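Local coordinates for 4-aminobutyrate transaminase (Acinetobacter baumannii, PDB 6WOP), which probably transfers the amino group of 4-aminobutyrate to 2-oxoglutarate, with pyridoxal 5'-phosphate as cofactor, at residues I132-G138 / M149-T153; A123-T127 / V201-V205. One frame throughout, in Å; residues are numbered along the deposited sequence.

Contact 1 of 2, residues I132-G138 / M149-T153; sequences IITFGNG and MTGKT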
loop_
_atom_site.group_PDB
_atom_site.type_symbol
_atom_site.label_atom_id
_atom_site.label_comp_id
_atom_site.label_asym_id
_atom_site.label_seq_id
_atom_site.Cartn_x
_atom_site.Cartn_y
_atom_site.Cartn_z
ATOM N N ILE A 132 -8.049 5.460 7.698
ATOM C CA ILE A 132 -9.391 5.986 7.480
ATOM C C ILE A 132 -10.393 4.866 7.679
ATOM O O ILE A 132 -10.241 3.794 7.090
ATOM C CB ILE A 132 -9.493 6.558 6.057
ATOM C CG1 ILE A 132 -8.491 7.715 5.844
ATOM C CG2 ILE A 132 -10.924 6.996 5.701
ATOM C CD1 ILE A 132 -8.985 9.033 6.599
ATOM N N ILE A 133 -11.431 5.097 8.470
ATOM C CA ILE A 133 -12.492 4.127 8.622
ATOM C C ILE A 133 -13.751 4.694 7.972
ATOM O O ILE A 133 -14.181 5.811 8.303
ATOM C CB ILE A 133 -12.733 3.795 10.108
ATOM C CG1 ILE A 133 -11.525 3.083 10.679
ATOM C CG2 ILE A 133 -13.986 2.889 10.265
ATOM C CD1 ILE A 133 -11.614 2.797 12.180
ATOM N N THR A 134 -14.331 3.941 7.056
ATOM C CA THR A 134 -15.615 4.265 6.465
ATOM C C THR A 134 -16.552 3.087 6.745
ATOM O O THR A 134 -16.239 2.181 7.532
ATOM C CB THR A 134 -15.521 4.522 4.950
ATOM O OG1 THR A 134 -14.917 3.381 4.350
ATOM C CG2 THR A 134 -14.554 5.680 4.611
ATOM N N PHE A 135 -17.737 3.090 6.104
ATOM C CA PHE A 135 -18.763 2.110 6.428
ATOM C C PHE A 135 -19.223 1.370 5.175
ATOM O O PHE A 135 -19.251 1.914 4.076
ATOM C CB PHE A 135 -19.961 2.805 7.124
ATOM C CG PHE A 135 -19.619 3.280 8.481
ATOM C CD1 PHE A 135 -18.965 4.512 8.675
ATOM C CD2 PHE A 135 -19.884 2.502 9.562
ATOM C CE1 PHE A 135 -18.603 4.940 9.979
ATOM C CE2 PHE A 135 -19.536 2.914 10.850
ATOM C CZ PHE A 135 -18.882 4.122 11.050
ATOM N N GLY A 136 -19.622 0.124 5.368
ATOM C CA GLY A 136 -20.122 -0.646 4.261
ATOM C C GLY A 136 -21.307 0.088 3.667
ATOM O O GLY A 136 -22.113 0.679 4.394
ATOM N N ASN A 137 -21.396 0.051 2.341
ATOM C CA ASN A 137 -22.412 0.733 1.535
ATOM C C ASN A 137 -22.203 2.237 1.504
ATOM O O ASN A 137 -22.994 2.946 0.825
ATOM C CB ASN A 137 -23.829 0.396 1.999
ATOM C CG ASN A 137 -24.034 -1.092 2.101
ATOM O OD1 ASN A 137 -23.893 -1.784 1.081
ATOM N ND2 ASN A 137 -24.405 -1.607 3.306
ATOM N N GLY A 138 -21.175 2.774 2.169
ATOM C CA GLY A 138 -20.891 4.189 2.048
ATOM C C GLY A 138 -20.449 4.489 0.625
ATOM O O GLY A 138 -19.883 3.628 -0.064
ATOM N N MET A 149 -12.529 4.002 -0.003
ATOM C CA MET A 149 -13.452 4.396 1.061
ATOM C C MET A 149 -14.875 3.926 0.787
ATOM O O MET A 149 -15.597 3.534 1.722
ATOM C CB MET A 149 -13.409 5.932 1.200
ATOM C CG MET A 149 -12.091 6.376 1.792
ATOM S SD MET A 149 -11.904 8.229 1.683
ATOM C CE MET A 149 -13.149 8.720 2.909
ATOM N N THR A 150 -15.302 4.000 -0.478
ATOM C CA THR A 150 -16.617 3.525 -0.891
ATOM C C THR A 150 -16.780 2.046 -0.539
ATOM O O THR A 150 -15.898 1.228 -0.858
ATOM C CB THR A 150 -16.766 3.777 -2.411
ATOM O OG1 THR A 150 -16.853 5.217 -2.593
ATOM C CG2 THR A 150 -17.990 3.039 -3.009
ATOM N N GLY A 151 -17.943 1.707 0.073
ATOM C CA GLY A 151 -18.140 0.385 0.658
ATOM C C GLY A 151 -18.993 -0.470 -0.249
ATOM O O GLY A 151 -19.943 -1.115 0.179
ATOM N N LYS A 152 -18.701 -0.432 -1.522
ATOM C CA LYS A 152 -19.378 -1.238 -2.499
ATOM C C LYS A 152 -18.376 -1.543 -3.597
ATOM O O LYS A 152 -17.935 -0.682 -4.256
ATOM C CB LYS A 152 -20.619 -0.504 -3.002
ATOM C CG LYS A 152 -21.472 -1.283 -3.966
ATOM C CD LYS A 152 -22.862 -0.708 -4.117
ATOM C CE LYS A 152 -23.603 -1.251 -5.333
ATOM N NZ LYS A 152 -24.982 -0.704 -5.375
ATOM N N THR A 153 -18.091 -2.794 -3.838
ATOM C CA THR A 153 -17.045 -3.080 -4.800
ATOM C C THR A 153 -17.617 -3.123 -6.199
ATOM O O THR A 153 -16.925 -2.772 -7.161
ATOM C CB THR A 153 -16.392 -4.422 -4.454
ATOM O OG1 THR A 153 -17.400 -5.419 -4.422
ATOM C CG2 THR A 153 -15.833 -4.353 -3.082
HETATM O O HOH W 1 -21.832 -3.155 -0.076
#
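Beyond strand 131-135, a type II beta turn from Phe135 to Gly138, closed by the hydrogen bond from Gly138 N to Phe135 O (2.8 Å), lays the backbone against the residues that leave helix 144-149. The CA atoms of Gly136 and Gly151 lie 4.2 Å apart, and two backbone hydrogen bonds join the two segments: Asn137 N to Gly151 O (2.9 Å) and Gly151 N to Gly138 O (2.7 Å). A CB on Gly151 would collide with Phe135 O, Gly136 CA and Asn137 N. A water bridges Asn137 OD1 (2.7 Å) and Gly151 O (2.8 Å). Deeper in, Thr134 OG1 donates to Met149 O (2.7 Å), which His169 also binds, while Ile132 CG2 meets Met149 CE at 4.0 Å. Thr150 instead turns its hydroxyl to Thr146 and His140. The turn after strand 131-135 is thus tied to the residues that follow helix 144-149; Phe139, next in this loop, probably stacks on the cofactor ring, as the equivalent aromatic residue does in related class-III aminotransferases.

Contact 2 of 2, residues A123-T127 / V201-V205; sequences ARCYT and VAAIV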
loop_
_atom_site.group_PDB
_atom_site.type_symbol
_atom_site.label_atom_id
_atom_site.label_comp_id
_atom_site.label_asym_id
_atom_site.label_seq_id
_atom_site.Cartn_x
_atom_site.Cartn_y
_atom_site.Cartn_z
ATOM N N ALA A 123 -7.281 15.829 7.363
ATOM C CA ALA A 123 -7.269 15.018 8.588
ATOM C C ALA A 123 -5.942 14.299 8.773
ATOM O O ALA A 123 -5.432 14.208 9.895
ATOM C CB ALA A 123 -8.393 13.993 8.537
ATOM N N ARG A 124 -5.396 13.736 7.697
ATOM C CA ARG A 124 -4.093 13.090 7.796
ATOM C C ARG A 124 -3.059 14.102 8.243
ATOM O O ARG A 124 -2.249 13.820 9.115
ATOM C CB ARG A 124 -3.665 12.508 6.470
ATOM C CG ARG A 124 -4.288 11.143 6.119
ATOM C CD ARG A 124 -3.348 10.458 5.148
ATOM N NE ARG A 124 -3.726 9.101 4.707
ATOM C CZ ARG A 124 -2.949 8.414 3.857
ATOM N NH1 ARG A 124 -1.819 8.965 3.419
ATOM N NH2 ARG A 124 -3.295 7.200 3.440
ATOM N N CYS A 125 -3.091 15.298 7.672
ATOM C CA CYS A 125 -2.113 16.321 8.000
ATOM C C CYS A 125 -2.247 16.710 9.476
ATOM O O CYS A 125 -1.257 16.765 10.200
ATOM C CB CYS A 125 -2.284 17.545 7.057
ATOM S SG CYS A 125 -1.288 18.979 7.624
ATOM N N TYR A 126 -3.483 17.017 9.892
ATOM C CA TYR A 126 -3.714 17.511 11.261
ATOM C C TYR A 126 -3.315 16.476 12.311
ATOM O O TYR A 126 -2.714 16.818 13.345
ATOM C CB TYR A 126 -5.198 17.897 11.441
ATOM C CG TYR A 126 -5.480 18.416 12.851
ATOM C CD1 TYR A 126 -5.117 19.718 13.209
ATOM C CD2 TYR A 126 -6.089 17.607 13.808
ATOM C CE1 TYR A 126 -5.381 20.203 14.484
ATOM C CE2 TYR A 126 -6.332 18.081 15.080
ATOM C CZ TYR A 126 -5.984 19.372 15.403
ATOM O OH TYR A 126 -6.230 19.848 16.665
ATOM N N THR A 127 -3.661 15.208 12.083
ATOM C CA THR A 127 -3.386 14.174 13.065
ATOM C C THR A 127 -2.003 13.565 12.896
ATOM O O THR A 127 -1.484 12.921 13.837
ATOM C CB THR A 127 -4.459 13.068 12.989
ATOM O OG1 THR A 127 -4.382 12.425 11.711
ATOM C CG2 THR A 127 -5.935 13.607 13.127
ATOM N N VAL A 201 -5.270 6.058 13.226
ATOM C CA VAL A 201 -6.476 6.401 12.450
ATOM C C VAL A 201 -6.597 7.922 12.434
ATOM O O VAL A 201 -6.747 8.541 13.488
ATOM C CB VAL A 201 -7.759 5.753 13.034
ATOM C CG1 VAL A 201 -9.032 6.166 12.262
ATOM C CG2 VAL A 201 -7.658 4.215 13.058
ATOM N N ALA A 202 -6.580 8.521 11.224
ATOM C CA ALA A 202 -6.760 9.967 11.066
ATOM C C ALA A 202 -8.219 10.371 11.196
ATOM O O ALA A 202 -8.528 11.397 11.820
ATOM C CB ALA A 202 -6.235 10.456 9.696
ATOM N N ALA A 203 -9.134 9.619 10.590
ATOM C CA ALA A 203 -10.515 10.054 10.587
ATOM C C ALA A 203 -11.426 8.861 10.466
ATOM O O ALA A 203 -11.075 7.844 9.836
ATOM C CB ALA A 203 -10.830 11.017 9.416
ATOM N N ILE A 204 -12.631 9.026 11.024
ATOM C CA ILE A 204 -13.782 8.174 10.709
ATOM C C ILE A 204 -14.748 8.985 9.880
ATOM O O ILE A 204 -15.158 10.095 10.290
ATOM C CB ILE A 204 -14.477 7.669 11.983
ATOM C CG1 ILE A 204 -13.468 6.862 12.776
ATOM C CG2 ILE A 204 -15.744 6.808 11.602
ATOM C CD1 ILE A 204 -14.021 6.074 14.088
ATOM N N VAL A 205 -15.143 8.434 8.737
ATOM C CA VAL A 205 -15.895 9.201 7.741
ATOM C C VAL A 205 -17.214 8.504 7.473
ATOM O O VAL A 205 -17.226 7.311 7.125
ATOM C CB VAL A 205 -15.109 9.332 6.427
ATOM C CG1 VAL A 205 -15.965 10.228 5.423
ATOM C CG2 VAL A 205 -13.713 9.879 6.750
#
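This is helix-on-sheet packing built from small side chains: the last turn of helix 112-127 rests on the opening residues of strand 201-206, in the large mixed sheet of the chain. The two short axes approach to 7.3 Å with their N-to-C directions 139° apart, a close fit that alanines on both sides make possible. Ala202 is the centre of it. Ala202 CB points at the helix and lies 3.8 Å from Ala123 O, 3.9 Å from Arg124 CA and 3.4 Å from Thr127 OG1, so the methyl sits against backbone as much as side chain. Beside it, Ala123 CB meets Ala203 CB at 3.9 Å. In the aminotransferase (fold type I) large domain, this helix belongs to a beta-alpha-beta crossover from edge strand 104-109 to the parallel strand 131-135, passing over the strands between; its far, N-terminal end is the one that in relatives faces the cofactor phosphate. Thr127 turns its hydroxyl back along the helix, Thr127 OG1 donating to Ala123 O at 2.8 Å, and accepts from Arg129 N just beyond the helix. Arg124 leaves the interface: Arg124 CG stays 4.1 Å from Ala202 CB, but the guanidinium reaches the backbone oxygens of Val162 and Phe160 of the third subunit.

How the contacts relate
Contact 1 is nested in the chain between the two halves of contact 2; their centres lie 16 Å apart, and each has one strand in the same sheet. Strands 131-135 and 201-206 are parallel neighbours there, joined by probable hydrogen bonds from Val205 N to Ile133 O (2.8 Å) and from Ile133 N to Ala203 O (3.1 Å). The ring of Phe135 leans on the same neighbour, with Phe135 CE1 3.8 Å from Ile204 CG2. Contact 2 packs near the N-terminal end of strand 201-206, whereas contact 1 follows strand 131-135 at the C-terminal ends of the parallel strands, where fold type I enzymes hold pyridoxal phosphate; contact 1 is therefore probably the nearer to the active site.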